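Local coordinates for DNR protein (Pseudomonas aeruginosa, PDB 2Z69), which acts as a nitric oxide-responsive regulator of dissimilative nitrate respiration and probably controls transcription by binding DNA, this chain being its sensor domain, at residues Phe56-Ser61 / Asn82-Phe87; Ser35-Leu40 / Pro108-Arg113; Gln29-Ser34 / Lys117-Gln122. All blocks are in the same frame, centred on the assembly; numbering follows the deposited sequence.

How the contacts relate
Contacts 1 and 2 are two seams of one antiparallel sheet, in which strand 55-59 lies between strands 86-87 and 109-115, and strand 36-40 forms the far edge. Their centres are 9 Å apart, and backbone bonds from Ile60 and Ser61 to Gln110 probably join them. Contact 1 lies deeper, with aromatic side chains carrying much of the packing; contact 2, nearer the surface, adds a salt bridge and an amide pair to its backbone bonds. Contact 3, largely buried, differs in kind, since two antiparallel helices meet there through side chains alone. Those helices adjoin strands 36-40 and 109-115 in the chain, and Leu32 touches Phe112 of contact 2.

Contact 1 of 3, residues Phe56-Ser61 / Asn82-Phe87; sequences FYYLIS and NERNTF
Tyr57 and Phe87 form an antiparallel hydrogen-bonded pair, Tyr57 N giving to Phe87 O at 3.1 Å and Phe87 N to Tyr57 O at 3.0 Å, while Tyr58 faces Thr86 as the adjoining non-hydrogen-bonded pair. Leu59 continues the bonding: its N reaches Asn85 O at 2.9 Å, and its O accepts from Arg84 N. The Phe87 side chain starts with CG between its backbone N and carbonyl carbon (chi1 61°), and its ring comes back over the partner strand. Tyr57 CB sits over one face, 3.8 Å from the ring centroid, in a CH-pi contact. The two rings are nearly parallel, 14° apart, but slid so far that they barely overlap; the Tyr57 ring leads away instead, toward Arg113. On the opposite face of the sheet, Thr86 CG2 lies at the edge of the Tyr58 ring, 3.8 Å from Tyr58 CD2, and the ring runs beside Arg84, with Tyr58 OH 3.4 Å from Arg84 CA. Asn85 ND2 turns back to Asn82 O at 3.1 Å, approaching from above that carbonyl's plane and bridging Asn85 to Asn82 across the turn. Glu83 OE1 accepts a hydrogen bond from Gly62 N. Beyond Leu59, Ile60 and Ser61 both face Gln110 in a classic beta bulge where the chain turns a corner, as suits the beta barrel of a cyclic nucleotide-binding domain.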
loop_
_atom_site.group_PDB
_atom_site.type_symbol
_atom_site.label_atom_id
_atom_site.label_comp_id
_atom_site.label_asym_id
_atom_site.label_seq_id
_atom_site.Cartn_x
_atom_site.Cartn_y
_atom_site.Cartn_z
ATOM N N PHE B 56 -16.504 -5.565 -0.998
ATOM C CA PHE B 56 -16.673 -4.297 -1.705
ATOM C C PHE B 56 -17.631 -4.513 -2.885
ATOM O O PHE B 56 -18.005 -5.655 -3.162
ATOM C CB PHE B 56 -15.334 -3.731 -2.174
ATOM C CG PHE B 56 -14.667 -4.545 -3.224
ATOM C CD1 PHE B 56 -14.010 -5.743 -2.894
ATOM C CD2 PHE B 56 -14.632 -4.102 -4.548
ATOM C CE1 PHE B 56 -13.370 -6.499 -3.864
ATOM C CE2 PHE B 56 -13.999 -4.858 -5.539
ATOM C CZ PHE B 56 -13.353 -6.046 -5.197
ATOM N N TYR B 57 -18.001 -3.418 -3.554
ATOM C CA TYR B 57 -19.120 -3.388 -4.479
ATOM C C TYR B 57 -18.743 -2.779 -5.835
ATOM O O TYR B 57 -17.964 -1.840 -5.917
ATOM C CB TYR B 57 -20.279 -2.611 -3.869
ATOM C CG TYR B 57 -20.829 -3.330 -2.671
ATOM C CD1 TYR B 57 -20.201 -3.244 -1.422
ATOM C CD2 TYR B 57 -21.931 -4.171 -2.809
ATOM C CE1 TYR B 57 -20.700 -3.982 -0.319
ATOM C CE2 TYR B 57 -22.404 -4.907 -1.746
ATOM C CZ TYR B 57 -21.809 -4.787 -0.507
ATOM O OH TYR B 57 -22.346 -5.539 0.538
ATOM N N TYR B 58 -19.274 -3.372 -6.899
ATOM C CA TYR B 58 -19.309 -2.704 -8.187
ATOM C C TYR B 58 -20.757 -2.296 -8.462
ATOM O O TYR B 58 -21.679 -3.123 -8.353
ATOM C CB TYR B 58 -18.805 -3.644 -9.255
ATOM C CG TYR B 58 -18.855 -3.090 -10.649
ATOM C CD1 TYR B 58 -19.946 -3.371 -11.464
ATOM C CD2 TYR B 58 -17.834 -2.289 -11.141
ATOM C CE1 TYR B 58 -20.036 -2.894 -12.742
ATOM C CE2 TYR B 58 -17.896 -1.797 -12.468
ATOM C CZ TYR B 58 -19.016 -2.116 -13.242
ATOM O OH TYR B 58 -19.167 -1.667 -14.500
ATOM N N LEU B 59 -20.960 -1.031 -8.811
ATOM C CA LEU B 59 -22.312 -0.515 -9.071
ATOM C C LEU B 59 -22.662 -0.701 -10.554
ATOM O O LEU B 59 -22.178 0.023 -11.435
ATOM C CB LEU B 59 -22.401 0.979 -8.637
ATOM C CG LEU B 59 -23.734 1.717 -8.622
ATOM C CD1 LEU B 59 -24.803 0.954 -7.880
ATOM C CD2 LEU B 59 -23.544 3.124 -8.039
ATOM N N ILE B 60 -23.508 -1.689 -10.835
ATOM C CA ILE B 60 -23.881 -1.971 -12.222
ATOM C C ILE B 60 -24.756 -0.813 -12.711
ATOM O O ILE B 60 -24.450 -0.187 -13.708
ATOM C CB ILE B 60 -24.611 -3.327 -12.383
ATOM C CG1 ILE B 60 -23.739 -4.489 -11.864
ATOM C CG2 ILE B 60 -25.058 -3.544 -13.840
ATOM C CD1 ILE B 60 -24.593 -5.599 -11.227
ATOM N N SER B 61 -25.811 -0.494 -11.954
ATOM C CA SER B 61 -26.766 0.528 -12.395
ATOM C C SER B 61 -27.222 1.236 -11.151
ATOM O O SER B 61 -27.302 0.624 -10.071
ATOM C CB SER B 61 -27.965 -0.117 -13.112
ATOM O OG SER B 61 -28.728 -0.926 -12.209
ATOM N N ASN B 82 -21.277 6.864 -8.866
ATOM C CA ASN B 82 -22.046 6.709 -10.113
ATOM C C ASN B 82 -21.920 5.293 -10.664
ATOM O O ASN B 82 -20.967 4.568 -10.308
ATOM C CB ASN B 82 -21.553 7.731 -11.155
ATOM C CG ASN B 82 -21.715 9.176 -10.667
ATOM O OD1 ASN B 82 -22.796 9.586 -10.248
ATOM N ND2 ASN B 82 -20.629 9.931 -10.692
ATOM N N GLU B 83 -22.854 4.892 -11.530
ATOM C CA GLU B 83 -22.790 3.541 -12.099
ATOM C C GLU B 83 -21.446 3.240 -12.765
ATOM O O GLU B 83 -20.703 4.163 -13.139
ATOM C CB GLU B 83 -23.998 3.210 -13.023
ATOM C CG GLU B 83 -24.211 4.036 -14.261
ATOM C CD GLU B 83 -25.619 3.786 -14.861
ATOM O OE1 GLU B 83 -26.580 3.479 -14.087
ATOM O OE2 GLU B 83 -25.773 3.907 -16.089
ATOM N N ARG B 84 -21.134 1.947 -12.870
ATOM C CA ARG B 84 -19.866 1.448 -13.441
ATOM C C ARG B 84 -18.622 1.908 -12.631
ATOM O O ARG B 84 -17.534 2.096 -13.184
ATOM C CB ARG B 84 -19.757 1.784 -14.927
ATOM C CG ARG B 84 -20.908 1.228 -15.785
ATOM C CD ARG B 84 -20.642 1.401 -17.319
ATOM N NE ARG B 84 -20.662 2.806 -17.749
ATOM C CZ ARG B 84 -21.763 3.552 -17.881
ATOM N NH1 ARG B 84 -22.974 3.054 -17.627
ATOM N NH2 ARG B 84 -21.656 4.816 -18.259
ATOM N N ASN B 85 -18.815 2.092 -11.321
ATOM C CA ASN B 85 -17.733 2.425 -10.404
ATOM C C ASN B 85 -17.809 1.546 -9.202
ATOM O O ASN B 85 -18.843 0.956 -8.973
ATOM C CB ASN B 85 -17.858 3.852 -9.932
ATOM C CG ASN B 85 -17.374 4.806 -10.945
ATOM O OD1 ASN B 85 -16.182 4.981 -11.102
ATOM N ND2 ASN B 85 -18.292 5.425 -11.663
ATOM N N THR B 86 -16.695 1.435 -8.476
ATOM C CA THR B 86 -16.599 0.558 -7.298
ATOM C C THR B 86 -16.605 1.435 -6.086
ATOM O O THR B 86 -16.364 2.614 -6.192
ATOM C CB THR B 86 -15.302 -0.311 -7.262
ATOM O OG1 THR B 86 -14.142 0.525 -7.468
ATOM C CG2 THR B 86 -15.357 -1.408 -8.345
ATOM N N PHE B 87 -16.905 0.844 -4.936
ATOM C CA PHE B 87 -16.785 1.525 -3.677
ATOM C C PHE B 87 -16.507 0.533 -2.558
ATOM O O PHE B 87 -16.779 -0.659 -2.692
ATOM C CB PHE B 87 -18.024 2.424 -3.393
ATOM C CG PHE B 87 -19.352 1.680 -3.314
ATOM C CD1 PHE B 87 -20.154 1.518 -4.455
ATOM C CD2 PHE B 87 -19.835 1.253 -2.090
ATOM C CE1 PHE B 87 -21.393 0.904 -4.364
ATOM C CE2 PHE B 87 -21.060 0.639 -1.978
ATOM C CZ PHE B 87 -21.843 0.454 -3.101
#

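Contact 2 of 3, residues Ser35-Leu40 / Pro108-Arg113; sequences SDLVNL and PSQLFR
Asp36 OD2 is gripped by two nitrogens of Arg113: NE lies 3.0 Å away on a nearly straight bond (166° at the hydrogen), and NH2 adds a weak one. The salt bridge spans the hydrogen-bonded pair at one end of an antiparallel pairing in the beta barrel of the cyclic nucleotide-binding fold, where edge strand 36-40 lies against strand 109-115. OD2 uses its anti lone pair and sits in the guanidinium plane, while the carboxylate itself is turned 66° from that plane. Val38 CG2 lies over one guanidinium face, toward its rim, 3.5 Å from Arg113 NH1, so the flat group is held by a charge at its edge and a methyl above it. The two strands exchange paired backbone bonds at Asp36 with Arg113, Val38 with Leu111, and Leu40 with Ser109.

On this same face the packing turns apolar. Leu111 CD1 meets Leu40 CD1 at 3.6 Å and Val38 CG1 at 3.8 Å, and the Leu111 side chain also touches Leu59 of the next strand. The other face carries Leu37, Asn39, Gln110 and Phe112. Leu37 CD1 comes within 3.4 Å of Leu111 O and reaches Phe112 CE2 at 4.1 Å; the Phe112 ring also meets His10 edge-to-face. With CG anti to the backbone N and the chain extended beyond it, Gln110 lies alongside Asn39 and gives from NE2 to Asn39 OD1 at 2.7 Å. NE2 lies in the carbonyl plane of Asn39 and OD1 close to the amide plane of Gln110, although the two planes are 44° apart.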
loop_
_atom_site.group_PDB
_atom_site.type_symbol
_atom_site.label_atom_id
_atom_site.label_comp_id
_atom_site.label_asym_id
_atom_site.label_seq_id
_atom_site.Cartn_x
_atom_site.Cartn_y
_atom_site.Cartn_z
ATOM N N SER B 35 -19.034 -13.897 -6.399
ATOM C CA SER B 35 -19.795 -12.679 -6.110
ATOM C C SER B 35 -21.298 -12.946 -5.892
ATOM O O SER B 35 -21.799 -13.989 -6.257
ATOM C CB SER B 35 -19.575 -11.621 -7.203
ATOM O OG SER B 35 -20.303 -11.922 -8.374
ATOM N N ASP B 36 -21.988 -11.990 -5.278
ATOM C CA ASP B 36 -23.441 -11.989 -5.135
ATOM C C ASP B 36 -24.017 -10.842 -5.955
ATOM O O ASP B 36 -23.470 -9.758 -5.981
ATOM C CB ASP B 36 -23.835 -11.733 -3.677
ATOM C CG ASP B 36 -23.309 -12.797 -2.729
ATOM O OD1 ASP B 36 -23.396 -13.998 -3.080
ATOM O OD2 ASP B 36 -22.841 -12.425 -1.623
ATOM N N LEU B 37 -25.150 -11.075 -6.593
ATOM C CA LEU B 37 -25.914 -10.000 -7.189
ATOM C C LEU B 37 -26.821 -9.350 -6.134
ATOM O O LEU B 37 -27.508 -10.056 -5.352
ATOM C CB LEU B 37 -26.770 -10.569 -8.308
ATOM C CG LEU B 37 -27.517 -9.521 -9.106
ATOM C CD1 LEU B 37 -26.537 -8.687 -9.881
ATOM C CD2 LEU B 37 -28.514 -10.265 -10.022
ATOM N N VAL B 38 -26.818 -8.016 -6.105
ATOM C CA VAL B 38 -27.492 -7.294 -5.031
ATOM C C VAL B 38 -28.446 -6.324 -5.670
ATOM O O VAL B 38 -28.055 -5.534 -6.539
ATOM C CB VAL B 38 -26.488 -6.514 -4.104
ATOM C CG1 VAL B 38 -27.249 -5.701 -3.031
ATOM C CG2 VAL B 38 -25.482 -7.464 -3.467
ATOM N N ASN B 39 -29.696 -6.381 -5.228
ATOM C CA ASN B 39 -30.742 -5.544 -5.795
ATOM C C ASN B 39 -31.297 -4.586 -4.749
ATOM O O ASN B 39 -31.715 -5.045 -3.672
ATOM C CB ASN B 39 -31.871 -6.432 -6.281
ATOM C CG ASN B 39 -31.441 -7.370 -7.377
ATOM O OD1 ASN B 39 -31.003 -6.939 -8.430
ATOM N ND2 ASN B 39 -31.659 -8.670 -7.167
ATOM N N LEU B 40 -31.398 -3.287 -5.074
ATOM C CA LEU B 40 -31.814 -2.330 -4.019
ATOM C C LEU B 40 -32.812 -1.306 -4.461
ATOM O O LEU B 40 -32.677 -0.769 -5.533
ATOM C CB LEU B 40 -30.594 -1.577 -3.458
ATOM C CG LEU B 40 -29.503 -2.319 -2.666
ATOM C CD1 LEU B 40 -28.354 -1.353 -2.435
ATOM C CD2 LEU B 40 -29.990 -2.958 -1.336
ATOM N N PRO B 108 -33.247 3.217 -7.415
ATOM C CA PRO B 108 -33.158 1.761 -7.566
ATOM C C PRO B 108 -31.820 1.395 -8.194
ATOM O O PRO B 108 -31.457 1.975 -9.225
ATOM C CB PRO B 108 -34.285 1.431 -8.538
ATOM C CG PRO B 108 -35.342 2.511 -8.250
ATOM C CD PRO B 108 -34.479 3.761 -8.038
ATOM N N SER B 109 -31.097 0.460 -7.573
ATOM C CA SER B 109 -29.721 0.178 -7.983
ATOM C C SER B 109 -29.479 -1.329 -8.038
ATOM O O SER B 109 -30.189 -2.117 -7.389
ATOM C CB SER B 109 -28.730 0.851 -6.977
ATOM O OG SER B 109 -28.937 2.272 -6.926
ATOM N N GLN B 110 -28.462 -1.728 -8.795
ATOM C CA GLN B 110 -28.066 -3.113 -8.840
ATOM C C GLN B 110 -26.552 -3.183 -8.715
ATOM O O GLN B 110 -25.837 -2.399 -9.335
ATOM C CB GLN B 110 -28.549 -3.799 -10.143
ATOM C CG GLN B 110 -28.359 -5.298 -10.090
ATOM C CD GLN B 110 -28.992 -6.039 -11.252
ATOM O OE1 GLN B 110 -28.640 -5.807 -12.394
ATOM N NE2 GLN B 110 -29.921 -6.946 -10.957
ATOM N N LEU B 111 -26.068 -4.141 -7.929
ATOM C CA LEU B 111 -24.631 -4.252 -7.660
ATOM C C LEU B 111 -24.126 -5.666 -7.735
ATOM O O LEU B 111 -24.925 -6.602 -7.665
ATOM C CB LEU B 111 -24.269 -3.683 -6.276
ATOM C CG LEU B 111 -24.910 -2.333 -5.953
ATOM C CD1 LEU B 111 -25.967 -2.586 -4.865
ATOM C CD2 LEU B 111 -23.905 -1.363 -5.433
ATOM N N PHE B 112 -22.799 -5.797 -7.885
ATOM C CA PHE B 112 -22.059 -7.012 -7.606
ATOM C C PHE B 112 -21.392 -6.809 -6.270
ATOM O O PHE B 112 -20.756 -5.783 -6.071
ATOM C CB PHE B 112 -20.961 -7.202 -8.648
ATOM C CG PHE B 112 -21.450 -7.718 -9.965
ATOM C CD1 PHE B 112 -20.990 -7.152 -11.148
ATOM C CD2 PHE B 112 -22.349 -8.785 -10.026
ATOM C CE1 PHE B 112 -21.409 -7.628 -12.394
ATOM C CE2 PHE B 112 -22.779 -9.285 -11.268
ATOM C CZ PHE B 112 -22.301 -8.706 -12.461
ATOM N N ARG B 113 -21.543 -7.751 -5.347
ATOM C CA ARG B 113 -20.835 -7.716 -4.063
ATOM C C ARG B 113 -19.685 -8.691 -4.153
ATOM O O ARG B 113 -19.917 -9.901 -4.267
ATOM C CB ARG B 113 -21.738 -8.186 -2.932
ATOM C CG ARG B 113 -20.997 -8.606 -1.667
ATOM C CD ARG B 113 -21.913 -8.678 -0.404
ATOM N NE ARG B 113 -23.031 -9.564 -0.650
ATOM C CZ ARG B 113 -24.317 -9.255 -0.537
ATOM N NH1 ARG B 113 -24.725 -8.057 -0.120
ATOM N NH2 ARG B 113 -25.205 -10.185 -0.821
#

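Contact 3 of 3, residues Gln29-Ser34 / Lys117-Gln122; sequences QELLAS and KAYLRQ
Leu31 reaches across to Tyr119 with both of its methyls. Leu31 CD2 lies 3.7 Å from Tyr119 CD1, at the edge of the ring near its plane, while Leu31 CD1 rests on the helix backbone, 3.9 Å from Tyr119 N. The same Leu31 CD1 lies 4.3 Å from Ala118 CB. A small methyl is all that Ala118 puts toward the partner helix, and Ser34 OG approaches that CB from the end of the other segment, also at 4.3 Å. With CG anti to the backbone N, the end of the Leu31 side chain comes nearer the second helix than its first bond would suggest.

Helical residues 29-33 and 117-122 run almost antiparallel, 168° between their directions, with axes 9.7 Å apart at closest approach. They belong to helices that flank the barrel of the sensor domain: helix 25-33 leads into edge strand 36-40, and helix 116-123 follows strand 109-115.

Exposed Glu30 and buried Gln122 touch only loosely. Glu30 CD is 4.0 Å from Gln122 NE2, with carboxylate and amide turned 67° apart. Gln122 instead bends at chi2 (-46°) and gives a weak hydrogen bond from NE2 to Ala118 O, one turn back in its own helix. Glu30 OE2 stands 5.0 Å from Arg121 NH1; the opposite charges may attract mildly, though their charged atoms are not in contact.

Further out, Phe20, Leu23 and Phe114 pack around Leu31. The Tyr119 ring meets Phe56 of the barrel edge-to-face and touches Leu129 and Leu133 of helix 127-140, and its OH is hydrogen-bonded to Leu19 O.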
loop_
_atom_site.group_PDB
_atom_site.type_symbol
_atom_site.label_atom_id
_atom_site.label_comp_id
_atom_site.label_asym_id
_atom_site.label_seq_id
_atom_site.Cartn_x
_atom_site.Cartn_y
_atom_site.Cartn_z
ATOM N N GLN B 29 -13.216 -14.475 -13.965
ATOM C CA GLN B 29 -14.255 -15.494 -13.915
ATOM C C GLN B 29 -14.411 -16.025 -12.490
ATOM O O GLN B 29 -15.519 -16.137 -11.988
ATOM C CB GLN B 29 -13.894 -16.634 -14.899
ATOM C CG GLN B 29 -14.962 -17.711 -15.137
ATOM C CD GLN B 29 -14.405 -18.996 -15.799
ATOM O OE1 GLN B 29 -13.622 -19.743 -15.198
ATOM N NE2 GLN B 29 -14.832 -19.257 -17.031
ATOM N N GLU B 30 -13.292 -16.332 -11.838
ATOM C CA GLU B 30 -13.303 -16.903 -10.488
ATOM C C GLU B 30 -13.864 -15.913 -9.458
ATOM O O GLU B 30 -14.572 -16.301 -8.524
ATOM C CB GLU B 30 -11.898 -17.379 -10.096
ATOM C CG GLU B 30 -11.840 -18.186 -8.789
ATOM C CD GLU B 30 -10.467 -18.787 -8.484
ATOM O OE1 GLU B 30 -9.596 -18.840 -9.384
ATOM O OE2 GLU B 30 -10.260 -19.227 -7.332
ATOM N N LEU B 31 -13.555 -14.634 -9.662
ATOM C CA LEU B 31 -14.035 -13.539 -8.815
ATOM C C LEU B 31 -15.547 -13.346 -8.939
ATOM O O LEU B 31 -16.249 -13.267 -7.919
ATOM C CB LEU B 31 -13.279 -12.237 -9.154
ATOM C CG LEU B 31 -13.465 -10.990 -8.281
ATOM C CD1 LEU B 31 -13.239 -11.286 -6.794
ATOM C CD2 LEU B 31 -12.550 -9.880 -8.753
ATOM N N LEU B 32 -16.023 -13.263 -10.187
ATOM C CA LEU B 32 -17.464 -13.301 -10.493
ATOM C C LEU B 32 -18.196 -14.512 -9.918
ATOM O O LEU B 32 -19.306 -14.384 -9.416
ATOM C CB LEU B 32 -17.719 -13.216 -12.005
ATOM C CG LEU B 32 -17.608 -11.808 -12.591
ATOM C CD1 LEU B 32 -17.362 -11.880 -14.076
ATOM C CD2 LEU B 32 -18.865 -10.991 -12.279
ATOM N N ALA B 33 -17.567 -15.678 -9.994
ATOM C CA ALA B 33 -18.171 -16.919 -9.498
ATOM C C ALA B 33 -18.517 -16.867 -7.996
ATOM O O ALA B 33 -19.520 -17.445 -7.561
ATOM C CB ALA B 33 -17.257 -18.124 -9.820
ATOM N N SER B 34 -17.695 -16.168 -7.219
ATOM C CA SER B 34 -17.932 -16.006 -5.779
ATOM C C SER B 34 -18.696 -14.713 -5.410
ATOM O O SER B 34 -18.976 -14.460 -4.228
ATOM C CB SER B 34 -16.607 -16.048 -5.019
ATOM O OG SER B 34 -16.829 -16.108 -3.619
ATOM N N LYS B 117 -12.023 -11.399 0.786
ATOM C CA LYS B 117 -11.201 -12.612 0.798
ATOM C C LYS B 117 -10.919 -13.226 -0.600
ATOM O O LYS B 117 -9.816 -13.669 -0.870
ATOM C CB LYS B 117 -11.804 -13.661 1.768
ATOM N N ALA B 118 -11.928 -13.242 -1.472
ATOM C CA ALA B 118 -11.750 -13.760 -2.829
ATOM C C ALA B 118 -10.915 -12.833 -3.676
ATOM O O ALA B 118 -10.133 -13.288 -4.460
ATOM C CB ALA B 118 -13.098 -14.001 -3.510
ATOM N N TYR B 119 -11.093 -11.530 -3.545
ATOM C CA TYR B 119 -10.279 -10.600 -4.331
ATOM C C TYR B 119 -8.795 -10.745 -3.938
ATOM O O TYR B 119 -7.911 -10.883 -4.806
ATOM C CB TYR B 119 -10.796 -9.161 -4.178
ATOM C CG TYR B 119 -10.080 -8.130 -5.029
ATOM C CD1 TYR B 119 -10.344 -8.004 -6.390
ATOM C CD2 TYR B 119 -9.124 -7.293 -4.470
ATOM C CE1 TYR B 119 -9.680 -7.039 -7.163
ATOM C CE2 TYR B 119 -8.455 -6.350 -5.235
ATOM C CZ TYR B 119 -8.748 -6.220 -6.573
ATOM O OH TYR B 119 -8.072 -5.268 -7.298
ATOM N N LEU B 120 -8.543 -10.782 -2.629
ATOM C CA LEU B 120 -7.195 -10.868 -2.106
ATOM C C LEU B 120 -6.528 -12.197 -2.465
ATOM O O LEU B 120 -5.307 -12.281 -2.563
ATOM C CB LEU B 120 -7.189 -10.635 -0.583
ATOM C CG LEU B 120 -7.483 -9.210 -0.082
ATOM C CD1 LEU B 120 -7.799 -9.194 1.418
ATOM C CD2 LEU B 120 -6.278 -8.306 -0.386
ATOM N N ARG B 121 -7.335 -13.222 -2.699
ATOM C CA ARG B 121 -6.829 -14.489 -3.190
ATOM C C ARG B 121 -6.241 -14.360 -4.595
ATOM O O ARG B 121 -5.206 -14.974 -4.888
ATOM C CB ARG B 121 -7.941 -15.529 -3.173
ATOM C CG ARG B 121 -7.504 -16.947 -2.749
ATOM C CD ARG B 121 -8.751 -17.838 -2.581
ATOM N NE ARG B 121 -9.643 -17.299 -1.565
ATOM C CZ ARG B 121 -10.973 -17.326 -1.620
ATOM N NH1 ARG B 121 -11.608 -17.866 -2.662
ATOM N NH2 ARG B 121 -11.672 -16.789 -0.628
ATOM N N GLN B 122 -6.898 -13.584 -5.460
ATOM C CA GLN B 122 -6.407 -13.331 -6.837
ATOM C C GLN B 122 -5.136 -12.520 -6.787
ATOM O O GLN B 122 -4.191 -12.744 -7.548
ATOM C CB GLN B 122 -7.424 -12.548 -7.684
ATOM C CG GLN B 122 -8.797 -13.132 -7.707
ATOM C CD GLN B 122 -8.762 -14.617 -7.932
ATOM O OE1 GLN B 122 -8.346 -15.088 -8.996
ATOM N NE2 GLN B 122 -9.178 -15.375 -6.918
#